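Local structure of hemolysin BL lytic component L1 (Bacillus cereus, 7NMQ) at residues N2-P7 against G315-D320; E8-A13 against K309-M314; V85-Q90 against N115-T120. The protein is a lytic component of haemolysin BL, a three-part enterotoxin, and as an alpha-helical pore-forming toxin protein probably helps to breach host cell membranes. All blocks are in the same frame, centred on the assembly; numbering follows the deposited sequence.

Interaction 1: residues N2-P7 against G315-D320; sequences NYALGP and GANYTD
Leu5 and Tyr318 show how one residue of an irregular segment can grip an aromatic side chain in two ways at once. Their side chains cross obliquely, and the Leu5 methyl CD2 lies over the middle of the Tyr318 ring, 3.7 Å from the ring centroid and only 9° off its normal, a CH-pi contact on one face. Leu5 CG stands anti to its own carbonyl carbon (chi1 -53°), which keeps the branched end apart from the C=O group, and the two engage different parts of the same tyrosine. The hydroxyl Tyr318 OH donates to Leu5 O at 2.6 Å, meeting a lone pair in the carbonyl plane. Leu5 O also accepts from Trp347 NE1 of helix 330-357, while Tyr318 OH has a weak bond to Tyr87 OH.

One residue earlier, Ala4 lies beside Asn317. Ala4 O sits 3.2 Å from Asn317 CB, and Ala4 CB packs 3.7 Å from Asn317 ND2. Tyr3 meets Asp320 differently: the side chains cross at about a right angle, the ring and carboxylate planes are turned 45° apart, and Asp320 OD2 approaches the ring edge, 3.4 Å from Tyr3 CE1. The Tyr3 hydroxyl reaches past this contact to Asn324. A water donates to Asn2 O and, at 2.7 Å, to Asp320 OD2, extending the contact on its exposed flank.

The irregular N-terminal segment before helix 10-33 is thus laid against helices 275-325 and 330-357 of a ClyA-like helical toxin fold. Its chemistry is graded: the buried backbone carbonyl of Leu5 is satisfied by two donors beside a CH-pi contact, whereas the carboxylate of Asp320 stays at the surface, where water and the positive rim of the Tyr3 ring can probably ease its charge.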
loop_
_atom_site.group_PDB
_atom_site.type_symbol
_atom_site.label_atom_id
_atom_site.label_comp_id
_atom_site.label_asym_id
_atom_site.label_seq_id
_atom_site.Cartn_x
_atom_site.Cartn_y
_atom_site.Cartn_z
ATOM N N ASN A 2 11.648 -24.714 -21.984
ATOM C CA ASN A 2 12.175 -25.802 -21.125
ATOM C C ASN A 2 12.477 -25.305 -19.710
ATOM O O ASN A 2 12.476 -26.137 -18.821
ATOM C CB ASN A 2 13.427 -26.422 -21.725
ATOM C CG ASN A 2 13.129 -27.283 -22.933
ATOM O OD1 ASN A 2 12.040 -27.837 -23.080
ATOM N ND2 ASN A 2 14.109 -27.376 -23.800
ATOM N N TYR A 3 12.807 -24.028 -19.527
ATOM C CA TYR A 3 13.182 -23.406 -18.220
ATOM C C TYR A 3 12.504 -22.052 -18.099
ATOM O O TYR A 3 12.586 -21.247 -18.995
ATOM C CB TYR A 3 14.703 -23.296 -18.109
ATOM C CG TYR A 3 15.337 -24.669 -18.184
ATOM C CD1 TYR A 3 15.298 -25.519 -17.094
ATOM C CD2 TYR A 3 15.870 -25.176 -19.368
ATOM C CE1 TYR A 3 15.811 -26.803 -17.157
ATOM C CE2 TYR A 3 16.414 -26.451 -19.449
ATOM C CZ TYR A 3 16.371 -27.273 -18.335
ATOM O OH TYR A 3 16.834 -28.552 -18.441
ATOM N N ALA A 4 11.873 -21.830 -16.974
ATOM C CA ALA A 4 11.159 -20.556 -16.706
ATOM C C ALA A 4 12.066 -19.607 -15.923
ATOM O O ALA A 4 12.185 -19.781 -14.704
ATOM C CB ALA A 4 9.854 -20.804 -15.988
ATOM N N LEU A 5 12.669 -18.622 -16.599
ATOM C CA LEU A 5 13.693 -17.765 -15.967
ATOM C C LEU A 5 13.173 -16.335 -15.785
ATOM O O LEU A 5 13.960 -15.492 -15.339
ATOM C CB LEU A 5 14.976 -17.785 -16.814
ATOM C CG LEU A 5 15.513 -19.185 -17.118
ATOM C CD1 LEU A 5 16.734 -19.099 -17.995
ATOM C CD2 LEU A 5 15.808 -19.936 -15.808
ATOM N N GLY A 6 11.891 -16.106 -16.054
ATOM C CA GLY A 6 11.305 -14.773 -15.977
ATOM C C GLY A 6 10.780 -14.450 -14.590
ATOM O O GLY A 6 10.909 -15.220 -13.641
ATOM N N PRO A 7 10.238 -13.233 -14.462
ATOM C CA PRO A 7 9.790 -12.719 -13.156
ATOM C C PRO A 7 8.527 -13.374 -12.571
ATOM O O PRO A 7 8.055 -12.958 -11.534
ATOM C CB PRO A 7 9.748 -11.218 -13.468
ATOM C CG PRO A 7 9.449 -11.106 -14.898
ATOM C CD PRO A 7 10.233 -12.224 -15.521
ATOM N N GLY A 315 13.847 -19.265 -7.829
ATOM C CA GLY A 315 15.072 -19.957 -7.386
ATOM C C GLY A 315 14.979 -21.432 -7.730
ATOM O O GLY A 315 15.968 -21.987 -8.223
ATOM N N ALA A 316 13.828 -22.063 -7.536
ATOM C CA ALA A 316 13.638 -23.491 -7.913
ATOM C C ALA A 316 13.781 -23.696 -9.420
ATOM O O ALA A 316 14.417 -24.663 -9.843
ATOM C CB ALA A 316 12.307 -23.997 -7.463
ATOM N N ASN A 317 13.241 -22.798 -10.210
ATOM C CA ASN A 317 13.290 -22.906 -11.682
ATOM C C ASN A 317 14.747 -22.767 -12.156
ATOM O O ASN A 317 15.215 -23.536 -12.996
ATOM C CB ASN A 317 12.384 -21.859 -12.317
ATOM C CG ASN A 317 10.913 -22.163 -12.151
ATOM O OD1 ASN A 317 10.521 -23.306 -11.972
ATOM N ND2 ASN A 317 10.073 -21.161 -12.280
ATOM N N TYR A 318 15.497 -21.807 -11.628
ATOM C CA TYR A 318 16.910 -21.635 -12.020
ATOM C C TYR A 318 17.730 -22.806 -11.506
ATOM O O TYR A 318 18.690 -23.204 -12.187
ATOM C CB TYR A 318 17.472 -20.334 -11.440
ATOM C CG TYR A 318 17.161 -19.074 -12.209
ATOM C CD1 TYR A 318 15.871 -18.583 -12.327
ATOM C CD2 TYR A 318 18.167 -18.381 -12.832
ATOM C CE1 TYR A 318 15.581 -17.406 -13.012
ATOM C CE2 TYR A 318 17.895 -17.246 -13.574
ATOM C CZ TYR A 318 16.605 -16.740 -13.645
ATOM O OH TYR A 318 16.388 -15.616 -14.404
ATOM N N THR A 319 17.440 -23.327 -10.317
ATOM C CA THR A 319 18.213 -24.468 -9.761
ATOM C C THR A 319 17.962 -25.721 -10.597
ATOM O O THR A 319 18.898 -26.450 -10.801
ATOM C CB THR A 319 17.854 -24.682 -8.298
ATOM O OG1 THR A 319 18.152 -23.475 -7.575
ATOM C CG2 THR A 319 18.632 -25.818 -7.688
ATOM N N ASP A 320 16.779 -25.884 -11.151
ATOM C CA ASP A 320 16.483 -26.990 -12.088
ATOM C C ASP A 320 17.407 -26.868 -13.317
ATOM O O ASP A 320 18.020 -27.871 -13.721
ATOM C CB ASP A 320 15.023 -26.982 -12.507
ATOM C CG ASP A 320 14.634 -28.196 -13.297
ATOM O OD1 ASP A 320 14.838 -29.321 -12.790
ATOM O OD2 ASP A 320 14.200 -27.993 -14.435
HETATM O O HOH W 1 12.430 -26.461 -15.859
#

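Interaction 2: residues E8-A13 against K309-M314; sequences EGLKKA and KQWNTM
Gly9 and Gln310 form the close-fitting part of this contact. With no side chain on Gly9, the carboxamide of Gln310 can lie against the backbone, its CD 3.6 Å from Gly9 N. Gly9 N donates to Gln310 OE1 at 3.0 Å with an N-H...O angle of 155°, although the donor sits well above the amide plane, 68° out of it. The bend of the Gln310 chain at chi2 (-56°) turns CD back toward Gly9, and a hydrogen bond from Gln310 NE2 to Asn306 OD1 helps to fix the rotation of the amide.

Gly9 occupies the N-cap position of helix 10-33, and the contact therefore fastens the beginning of this helix to the C-terminal half of helix 275-325 in the bundle. At the next residue, Leu10 and Gln310 lie side by side, pointing opposite ways, with Leu10 CD2 3.9 Å from Gln310 CB. The other methyl, Leu10 CD1, lies over one face of the Trp311 indole, offset toward the rim and 4.3 Å from CZ2. Trp347 and Ile84 close in on both Leu10 and Trp311 from other helices.

Against this buried apolar side stands a partly exposed polar flank. There the Glu8 chain passes Thr313 at a slant, and its carboxylate oxygen OE1 rests 3.4 Å from the methyl Thr313 CG2.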
loop_
_atom_site.group_PDB
_atom_site.type_symbol
_atom_site.label_atom_id
_atom_site.label_comp_id
_atom_site.label_asym_id
_atom_site.label_seq_id
_atom_site.Cartn_x
_atom_site.Cartn_y
_atom_site.Cartn_z
ATOM N N GLU A 8 7.970 -14.400 -13.195
ATOM C CA GLU A 8 6.853 -15.179 -12.620
ATOM C C GLU A 8 5.721 -14.175 -12.299
ATOM O O GLU A 8 5.409 -13.346 -13.165
ATOM C CB GLU A 8 7.371 -15.992 -11.427
ATOM C CG GLU A 8 8.632 -16.757 -11.727
ATOM C CD GLU A 8 8.485 -18.225 -12.030
ATOM O OE1 GLU A 8 9.309 -18.953 -11.484
ATOM O OE2 GLU A 8 7.571 -18.626 -12.806
ATOM N N GLY A 9 5.087 -14.244 -11.129
ATOM C CA GLY A 9 3.969 -13.367 -10.744
ATOM C C GLY A 9 4.428 -12.058 -10.128
ATOM O O GLY A 9 3.583 -11.425 -9.453
ATOM N N LEU A 10 5.678 -11.619 -10.333
ATOM C CA LEU A 10 6.093 -10.349 -9.684
ATOM C C LEU A 10 5.250 -9.169 -10.162
ATOM O O LEU A 10 5.019 -8.254 -9.318
ATOM C CB LEU A 10 7.573 -10.080 -9.855
ATOM C CG LEU A 10 8.473 -10.993 -9.047
ATOM C CD1 LEU A 10 9.923 -10.758 -9.464
ATOM C CD2 LEU A 10 8.303 -10.775 -7.554
ATOM N N LYS A 11 4.788 -9.136 -11.385
ATOM C CA LYS A 11 4.073 -7.957 -11.915
ATOM C C LYS A 11 2.802 -7.711 -11.091
ATOM O O LYS A 11 2.587 -6.587 -10.631
ATOM C CB LYS A 11 3.771 -8.160 -13.390
ATOM C CG LYS A 11 3.704 -6.899 -14.214
ATOM C CD LYS A 11 3.709 -7.165 -15.710
ATOM C CE LYS A 11 3.600 -5.876 -16.501
ATOM N NZ LYS A 11 3.274 -6.135 -17.919
ATOM N N LYS A 12 2.017 -8.751 -10.885
ATOM C CA LYS A 12 0.725 -8.657 -10.183
ATOM C C LYS A 12 0.990 -8.261 -8.716
ATOM O O LYS A 12 0.288 -7.407 -8.190
ATOM C CB LYS A 12 -0.059 -9.954 -10.387
ATOM C CG LYS A 12 -0.588 -10.126 -11.809
ATOM C CD LYS A 12 -1.764 -11.091 -11.979
ATOM C CE LYS A 12 -3.061 -10.574 -11.387
ATOM N NZ LYS A 12 -4.146 -11.585 -11.428
ATOM N N ALA A 13 1.978 -8.864 -8.076
ATOM C CA ALA A 13 2.302 -8.596 -6.661
ATOM C C ALA A 13 2.767 -7.148 -6.545
ATOM O O ALA A 13 2.434 -6.494 -5.534
ATOM C CB ALA A 13 3.357 -9.560 -6.193
ATOM N N LYS A 309 7.171 -15.772 -2.254
ATOM C CA LYS A 309 6.809 -17.024 -2.947
ATOM C C LYS A 309 7.338 -16.980 -4.385
ATOM O O LYS A 309 7.881 -18.012 -4.843
ATOM C CB LYS A 309 5.299 -17.242 -2.927
ATOM C CG LYS A 309 4.791 -18.460 -3.686
ATOM C CD LYS A 309 3.334 -18.796 -3.388
ATOM C CE LYS A 309 2.399 -17.641 -3.646
ATOM N NZ LYS A 309 2.596 -17.090 -5.004
ATOM N N GLN A 310 7.222 -15.846 -5.070
ATOM C CA GLN A 310 7.656 -15.738 -6.483
ATOM C C GLN A 310 9.173 -15.863 -6.543
ATOM O O GLN A 310 9.670 -16.577 -7.461
ATOM C CB GLN A 310 7.244 -14.461 -7.172
ATOM C CG GLN A 310 5.748 -14.248 -7.154
ATOM C CD GLN A 310 4.915 -15.353 -7.747
ATOM O OE1 GLN A 310 5.297 -16.053 -8.697
ATOM N NE2 GLN A 310 3.708 -15.468 -7.218
ATOM N N TRP A 311 9.902 -15.254 -5.611
ATOM C CA TRP A 311 11.383 -15.429 -5.631
ATOM C C TRP A 311 11.735 -16.892 -5.362
ATOM O O TRP A 311 12.657 -17.412 -5.997
ATOM C CB TRP A 311 12.062 -14.522 -4.603
ATOM C CG TRP A 311 12.190 -13.082 -4.961
ATOM C CD1 TRP A 311 11.671 -12.063 -4.225
ATOM C CD2 TRP A 311 12.862 -12.490 -6.082
ATOM N NE1 TRP A 311 12.010 -10.869 -4.796
ATOM C CE2 TRP A 311 12.764 -11.096 -5.931
ATOM C CE3 TRP A 311 13.587 -12.975 -7.168
ATOM C CZ2 TRP A 311 13.300 -10.208 -6.853
ATOM C CZ3 TRP A 311 14.153 -12.094 -8.057
ATOM C CH2 TRP A 311 14.022 -10.717 -7.903
ATOM N N ASN A 312 11.063 -17.517 -4.422
ATOM C CA ASN A 312 11.351 -18.936 -4.113
ATOM C C ASN A 312 11.069 -19.833 -5.327
ATOM O O ASN A 312 11.886 -20.711 -5.618
ATOM C CB ASN A 312 10.586 -19.383 -2.888
ATOM C CG ASN A 312 11.095 -18.695 -1.643
ATOM O OD1 ASN A 312 12.206 -18.177 -1.602
ATOM N ND2 ASN A 312 10.292 -18.743 -0.609
ATOM N N THR A 313 9.970 -19.619 -6.025
ATOM C CA THR A 313 9.622 -20.391 -7.235
ATOM C C THR A 313 10.694 -20.160 -8.293
ATOM O O THR A 313 11.145 -21.149 -8.956
ATOM C CB THR A 313 8.233 -20.042 -7.745
ATOM O OG1 THR A 313 7.337 -20.399 -6.679
ATOM C CG2 THR A 313 7.882 -20.788 -9.004
ATOM N N MET A 314 11.118 -18.921 -8.446
ATOM C CA MET A 314 12.121 -18.577 -9.466
ATOM C C MET A 314 13.440 -19.276 -9.098
ATOM O O MET A 314 14.115 -19.776 -10.002
ATOM C CB MET A 314 12.286 -17.059 -9.520
ATOM C CG MET A 314 13.140 -16.581 -10.639
ATOM S SD MET A 314 13.377 -14.828 -10.469
ATOM C CE MET A 314 11.676 -14.275 -10.672
#

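Interaction 3: residues V85-Q90 against N115-T120; sequences VNYDEQ and NDLITT. With EDO (1,2-ethanediol), chain F.
Gln90 uses both ends of its carboxamide to reach the facing helix, one directly and the other through water. The setting is an antiparallel helical hairpin made by helices 45-103 and 107-154, whose local axes run at 175° and approach to 11.0 Å, spanned by Gln90 and Tyr87 meeting Thr120 and Leu117. Gln90 CG is anti to the backbone N (chi1 -172°), and the chain beyond it is extended, running alongside Thr120 and Leu117, which point the other way. Thr120 OG1 donates to Gln90 OE1 at 2.7 Å, on a lone pair in the amide plane. Gln90 NE2 donates to a water that donates to Asp116 O.

Next to this polar bridge is the buried part. Tyr87 crosses Leu117 at about a right angle, with its hydroxyl OH 3.5 Å from Leu117 CB. The methyl Thr120 CG2 meets the edge of the Tyr87 ring in its plane, 3.7 Å from CD1. Leu117 CD2 touches both Tyr87 and the amide carbon Gln90 CD.

On the flank of helix 107-154, a 1,2-ethanediol, probably from the crystallisation liquor, places its O2 2.6 Å from Thr119 OG1 and donates from O2 to Asn115 OD1.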
loop_
_atom_site.group_PDB
_atom_site.type_symbol
_atom_site.label_atom_id
_atom_site.label_comp_id
_atom_site.label_asym_id
_atom_site.label_seq_id
_atom_site.Cartn_x
_atom_site.Cartn_y
_atom_site.Cartn_z
ATOM N N VAL A 85 14.303 -4.262 -9.579
ATOM C CA VAL A 85 15.047 -3.457 -10.568
ATOM C C VAL A 85 16.479 -3.989 -10.656
ATOM O O VAL A 85 17.004 -4.150 -11.788
ATOM C CB VAL A 85 15.058 -1.961 -10.224
ATOM C CG1 VAL A 85 15.933 -1.200 -11.219
ATOM C CG2 VAL A 85 13.657 -1.362 -10.160
ATOM N N ASN A 86 17.145 -4.200 -9.535
ATOM C CA ASN A 86 18.569 -4.607 -9.546
ATOM C C ASN A 86 18.697 -6.010 -10.145
ATOM O O ASN A 86 19.741 -6.272 -10.767
ATOM C CB ASN A 86 19.150 -4.502 -8.159
ATOM C CG ASN A 86 19.399 -3.051 -7.794
ATOM O OD1 ASN A 86 19.700 -2.237 -8.655
ATOM N ND2 ASN A 86 19.504 -2.776 -6.531
ATOM N N TYR A 87 17.726 -6.870 -9.973
ATOM C CA TYR A 87 17.808 -8.228 -10.584
ATOM C C TYR A 87 17.708 -8.058 -12.097
ATOM O O TYR A 87 18.487 -8.652 -12.844
ATOM C CB TYR A 87 16.744 -9.179 -10.052
ATOM C CG TYR A 87 16.985 -10.542 -10.657
ATOM C CD1 TYR A 87 17.873 -11.429 -10.081
ATOM C CD2 TYR A 87 16.403 -10.886 -11.869
ATOM C CE1 TYR A 87 18.146 -12.639 -10.695
ATOM C CE2 TYR A 87 16.652 -12.117 -12.468
ATOM C CZ TYR A 87 17.544 -12.988 -11.881
ATOM O OH TYR A 87 17.879 -14.198 -12.450
ATOM N N ASP A 88 16.829 -7.208 -12.590
ATOM C CA ASP A 88 16.784 -6.964 -14.040
ATOM C C ASP A 88 18.145 -6.462 -14.510
ATOM O O ASP A 88 18.648 -6.926 -15.550
ATOM C CB ASP A 88 15.730 -5.934 -14.441
ATOM C CG ASP A 88 15.794 -5.641 -15.938
ATOM O OD1 ASP A 88 15.679 -6.599 -16.724
ATOM O OD2 ASP A 88 15.855 -4.412 -16.309
ATOM N N GLU A 89 18.755 -5.504 -13.805
ATOM C CA GLU A 89 20.057 -4.953 -14.271
ATOM C C GLU A 89 21.087 -6.092 -14.262
ATOM O O GLU A 89 21.893 -6.161 -15.211
ATOM C CB GLU A 89 20.524 -3.765 -13.435
ATOM C CG GLU A 89 19.438 -2.713 -13.265
ATOM C CD GLU A 89 19.523 -1.382 -14.006
ATOM O OE1 GLU A 89 20.195 -0.469 -13.505
ATOM O OE2 GLU A 89 18.842 -1.226 -15.023
ATOM N N GLN A 90 21.064 -6.986 -13.270
ATOM C CA GLN A 90 22.042 -8.096 -13.254
ATOM C C GLN A 90 21.750 -9.026 -14.437
ATOM O O GLN A 90 22.697 -9.414 -15.124
ATOM C CB GLN A 90 21.970 -8.854 -11.935
ATOM C CG GLN A 90 23.088 -9.868 -11.816
ATOM C CD GLN A 90 23.133 -10.597 -10.506
ATOM O OE1 GLN A 90 22.337 -10.385 -9.629
ATOM N NE2 GLN A 90 24.122 -11.432 -10.334
ATOM N N ASN A 115 24.383 -19.791 -11.307
ATOM C CA ASN A 115 24.579 -19.818 -9.839
ATOM C C ASN A 115 24.605 -18.393 -9.261
ATOM O O ASN A 115 24.060 -18.197 -8.177
ATOM C CB ASN A 115 25.825 -20.614 -9.453
ATOM C CG ASN A 115 25.786 -20.983 -7.996
ATOM O OD1 ASN A 115 24.878 -21.693 -7.581
ATOM N ND2 ASN A 115 26.680 -20.402 -7.219
ATOM N N ASP A 116 25.249 -17.470 -9.920
ATOM C CA ASP A 116 25.311 -16.071 -9.420
ATOM C C ASP A 116 23.895 -15.495 -9.371
ATOM O O ASP A 116 23.556 -14.767 -8.428
ATOM C CB ASP A 116 26.137 -15.149 -10.303
ATOM C CG ASP A 116 27.618 -15.389 -10.212
ATOM O OD1 ASP A 116 28.057 -16.215 -9.349
ATOM O OD2 ASP A 116 28.342 -14.734 -11.001
ATOM N N LEU A 117 23.084 -15.782 -10.383
ATOM C CA LEU A 117 21.697 -15.262 -10.405
ATOM C C LEU A 117 20.908 -15.930 -9.279
ATOM O O LEU A 117 20.116 -15.211 -8.627
ATOM C CB LEU A 117 21.080 -15.501 -11.785
ATOM C CG LEU A 117 21.719 -14.652 -12.877
ATOM C CD1 LEU A 117 21.258 -15.099 -14.251
ATOM C CD2 LEU A 117 21.421 -13.174 -12.705
ATOM N N ILE A 118 21.100 -17.219 -9.029
ATOM C CA ILE A 118 20.426 -17.901 -7.894
ATOM C C ILE A 118 20.831 -17.237 -6.584
ATOM O O ILE A 118 19.957 -17.091 -5.687
ATOM C CB ILE A 118 20.749 -19.401 -7.879
ATOM C CG1 ILE A 118 20.108 -20.087 -9.093
ATOM C CG2 ILE A 118 20.266 -20.020 -6.578
ATOM C CD1 ILE A 118 20.619 -21.477 -9.347
ATOM N N THR A 119 22.096 -16.881 -6.437
ATOM C CA THR A 119 22.569 -16.230 -5.202
ATOM C C THR A 119 21.717 -14.966 -4.972
ATOM O O THR A 119 21.230 -14.731 -3.844
ATOM C CB THR A 119 24.068 -15.966 -5.273
ATOM O OG1 THR A 119 24.752 -17.222 -5.327
ATOM C CG2 THR A 119 24.564 -15.131 -4.115
ATOM N N THR A 120 21.539 -14.141 -5.983
ATOM C CA THR A 120 20.743 -12.898 -5.890
ATOM C C THR A 120 19.293 -13.219 -5.570
ATOM O O THR A 120 18.704 -12.564 -4.684
ATOM C CB THR A 120 20.797 -12.113 -7.192
ATOM O OG1 THR A 120 22.201 -11.882 -7.398
ATOM C CG2 THR A 120 20.002 -10.825 -7.126
HETATM C C1 EDO F . 23.003 -21.322 -3.855
HETATM O O1 EDO F . 22.613 -21.965 -5.062
HETATM C C2 EDO F . 23.514 -19.941 -4.081
HETATM O O2 EDO F . 23.934 -19.706 -5.415
HETATM O O HOH W 2 25.150 -12.643 -7.700
#

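From the N terminus, the chain first runs along helix 275-325 in interaction 1, then enters helix 10-33 at interaction 2, one step further back on the same late helix. Both contacts close very long loops, of 307 and 295 intervening residues, the second lying within the first. Interaction 3 lies within both and closes a much shorter hairpin of 24 residues between helices 45-103 and 107-154. None of the three cross. They also meet in space: Tyr87 CB of interaction 3 packs against Trp311 of interaction 2, and Ile118 against Tyr318 of interaction 1. The N-terminal segment, the early hairpin and the late helix 275-325 are thereby tied together on one side of the chain's centre.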